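Long-range contact in cysteine synthase 3 (Entamoeba histolytica, PDB 6KR5), which catalyses, as a pyridoxal-phosphate-dependent O-acetylserine sulfhydrylase, the formation of L-cysteine from O-acetylserine and sulfide: residues I106-S110 against A139-Y143. Residues are numbered along the deposited sequence; the frame is centred on the assembly and turned at random.
Sequences IVMPS and AIAKY
Val107 carries this contact, setting both methyls of its side chain against helix 135-149. CG1 lies anti to the backbone N (chi1 -171°) and reaches the helix backbone between Ala139 and Tyr143. Val107 CG1 rests 3.4 Å from Ala139 O. That oxygen accepts the helix bond from Tyr143 N, so the methyl packs on a satisfied carbonyl. Val107 CG2 approaches the Tyr143 ring at its edge, near the ring plane, 4.1 Å from CD2. Ala139 also packs its methyl against the Met108-Pro109 part of the strand. Ala139 CB sits 3.8 Å from Pro109 CD and 4.0 Å from Met108 CA, and this small methyl lets the backbones come close. No hydrogen bond crosses between the segments.

The looser side is at the partly exposed Lys142. Lys142 CB and CG skirt Val107 CG1 at 4.1 Å, then the chain bends at chi2 (64°) and carries NZ off past the strand.

Residues 106-109 and 139-143 run roughly antiparallel, at 149°, as expected for a helix covering a parallel sheet in an alpha/beta domain. Neighbouring strands widen the interface: Tyr143 also touches Ile82 and Ala84 of strand 80-84, and Lys142 touches Val128 of strand 126-130. Met108 points to the opposite face, against helix 114-122.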
ATOM      1  N   ILE B 106      -6.870  21.731   0.944  1.00 18.87           N
ATOM      2  CA  ILE B 106      -7.470  20.974  -0.152  1.00 17.72           C
ATOM      3  C   ILE B 106      -8.935  21.360  -0.267  1.00 18.44           C
ATOM      4  O   ILE B 106      -9.685  21.266   0.714  1.00 20.61           O
ATOM      5  CB  ILE B 106      -7.346  19.453   0.065  1.00 18.71           C
ATOM      6  CG1 ILE B 106      -5.883  19.038   0.254  1.00 19.95           C
ATOM      7  CG2 ILE B 106      -8.053  18.694  -1.070  1.00 20.42           C
ATOM      8  CD1 ILE B 106      -4.987  19.263  -0.922  1.00 17.66           C
ATOM      9  N   VAL B 107      -9.345  21.778  -1.467  1.00 20.48           N
ATOM     10  CA  VAL B 107     -10.720  22.185  -1.740  1.00 21.52           C
ATOM     11  C   VAL B 107     -11.427  21.048  -2.464  1.00 20.46           C
ATOM     12  O   VAL B 107     -10.932  20.561  -3.486  1.00 21.97           O
ATOM     13  CB  VAL B 107     -10.762  23.468  -2.584  1.00 22.33           C
ATOM     14  CG1 VAL B 107     -12.181  23.985  -2.661  1.00 24.18           C
ATOM     15  CG2 VAL B 107      -9.811  24.510  -2.000  1.00 26.22           C
ATOM     16  N   MET B 108     -12.582  20.636  -1.952  0.66 24.06           N
ATOM     17  CA  MET B 108     -13.342  19.535  -2.537  0.66 24.08           C
ATOM     18  C   MET B 108     -14.793  19.662  -2.081  0.66 22.99           C
ATOM     19  O   MET B 108     -15.068  20.273  -1.046  0.66 24.10           O
ATOM     20  CB  MET B 108     -12.764  18.181  -2.103  0.66 24.44           C
ATOM     21  CG  MET B 108     -12.647  18.066  -0.597  0.66 20.49           C
ATOM     22  SD  MET B 108     -11.615  16.686  -0.096  0.66 26.80           S
ATOM     23  CE  MET B 108     -12.330  15.391  -1.108  0.66 24.57           C
ATOM     24  N   PRO B 109     -15.734  19.084  -2.837  1.00 23.88           N
ATOM     25  CA  PRO B 109     -17.129  19.078  -2.355  1.00 27.87           C
ATOM     26  C   PRO B 109     -17.266  18.199  -1.121  1.00 25.43           C
ATOM     27  O   PRO B 109     -16.596  17.172  -0.990  1.00 25.90           O
ATOM     28  CB  PRO B 109     -17.909  18.502  -3.548  1.00 28.83           C
ATOM     29  CG  PRO B 109     -16.982  18.611  -4.718  1.00 23.84           C
ATOM     30  CD  PRO B 109     -15.604  18.457  -4.152  1.00 23.21           C
ATOM     31  N   SER B 110     -18.154  18.616  -0.205  1.00 32.20           N
ATOM     32  CA  SER B 110     -18.207  18.006   1.123  1.00 30.17           C
ATOM     33  C   SER B 110     -18.511  16.513   1.064  1.00 32.07           C
ATOM     34  O   SER B 110     -18.093  15.758   1.951  1.00 32.95           O
ATOM     35  CB  SER B 110     -19.250  18.715   1.988  1.00 30.44           C
ATOM     36  OG  SER B 110     -20.567  18.304   1.641  1.00 33.90           O
ATOM     37  N   ALA B 139     -16.608  23.446  -5.889  1.00 30.16           N
ATOM     38  CA  ALA B 139     -15.245  23.385  -5.371  1.00 26.51           C
ATOM     39  C   ALA B 139     -14.319  24.306  -6.154  1.00 36.02           C
ATOM     40  O   ALA B 139     -13.512  25.029  -5.560  1.00 33.38           O
ATOM     41  CB  ALA B 139     -14.729  21.946  -5.402  1.00 31.47           C
ATOM     42  N   ILE B 140     -14.420  24.296  -7.488  1.00 38.82           N
ATOM     43  CA  ILE B 140     -13.636  25.225  -8.300  1.00 35.17           C
ATOM     44  C   ILE B 140     -13.968  26.661  -7.923  1.00 35.39           C
ATOM     45  O   ILE B 140     -13.074  27.507  -7.785  1.00 34.06           O
ATOM     46  CB  ILE B 140     -13.873  24.970  -9.802  1.00 38.82           C
ATOM     47  CG1 ILE B 140     -13.417  23.562 -10.198  1.00 43.58           C
ATOM     48  CG2 ILE B 140     -13.169  26.034 -10.637  1.00 40.06           C
ATOM     49  CD1 ILE B 140     -11.940  23.454 -10.543  1.00 46.87           C
ATOM     50  N   ALA B 141     -15.258  26.956  -7.731  1.00 32.53           N
ATOM     51  CA  ALA B 141     -15.658  28.310  -7.354  1.00 36.87           C
ATOM     52  C   ALA B 141     -15.060  28.710  -6.010  1.00 36.46           C
ATOM     53  O   ALA B 141     -14.561  29.830  -5.852  1.00 35.91           O
ATOM     54  CB  ALA B 141     -17.182  28.419  -7.316  1.00 39.04           C
ATOM     55  N   LYS B 142     -15.103  27.807  -5.028  1.00 35.12           N
ATOM     56  CA  LYS B 142     -14.539  28.117  -3.719  1.00 30.68           C
ATOM     57  C   LYS B 142     -13.025  28.263  -3.794  1.00 32.26           C
ATOM     58  O   LYS B 142     -12.441  29.107  -3.105  1.00 32.11           O
ATOM     59  CB  LYS B 142     -14.928  27.032  -2.712  1.00 28.73           C
ATOM     60  CG  LYS B 142     -14.353  27.245  -1.322  1.00 32.71           C
ATOM     61  CD  LYS B 142     -14.902  28.513  -0.687  1.00 41.76           C
ATOM     62  CE  LYS B 142     -14.368  28.696   0.723  1.00 45.99           C
ATOM     63  NZ  LYS B 142     -14.761  30.010   1.308  1.00 48.59           N
ATOM     64  N   TYR B 143     -12.374  27.441  -4.622  1.00 30.19           N
ATOM     65  CA  TYR B 143     -10.926  27.536  -4.782  1.00 30.21           C
ATOM     66  C   TYR B 143     -10.527  28.896  -5.341  1.00 34.59           C
ATOM     67  O   TYR B 143      -9.629  29.560  -4.809  1.00 33.98           O
ATOM     68  CB  TYR B 143     -10.429  26.408  -5.687  1.00 30.79           C
ATOM     69  CG  TYR B 143      -8.981  26.535  -6.098  1.00 28.16           C
ATOM     70  CD1 TYR B 143      -8.622  27.280  -7.216  1.00 34.75           C
ATOM     71  CD2 TYR B 143      -7.972  25.913  -5.373  1.00 29.30           C
ATOM     72  CE1 TYR B 143      -7.306  27.406  -7.598  1.00 31.10           C
ATOM     73  CE2 TYR B 143      -6.646  26.024  -5.758  1.00 22.69           C
ATOM     74  CZ  TYR B 143      -6.322  26.781  -6.865  1.00 31.70           C
ATOM     75  OH  TYR B 143      -5.014  26.916  -7.262  1.00 27.51           O
TER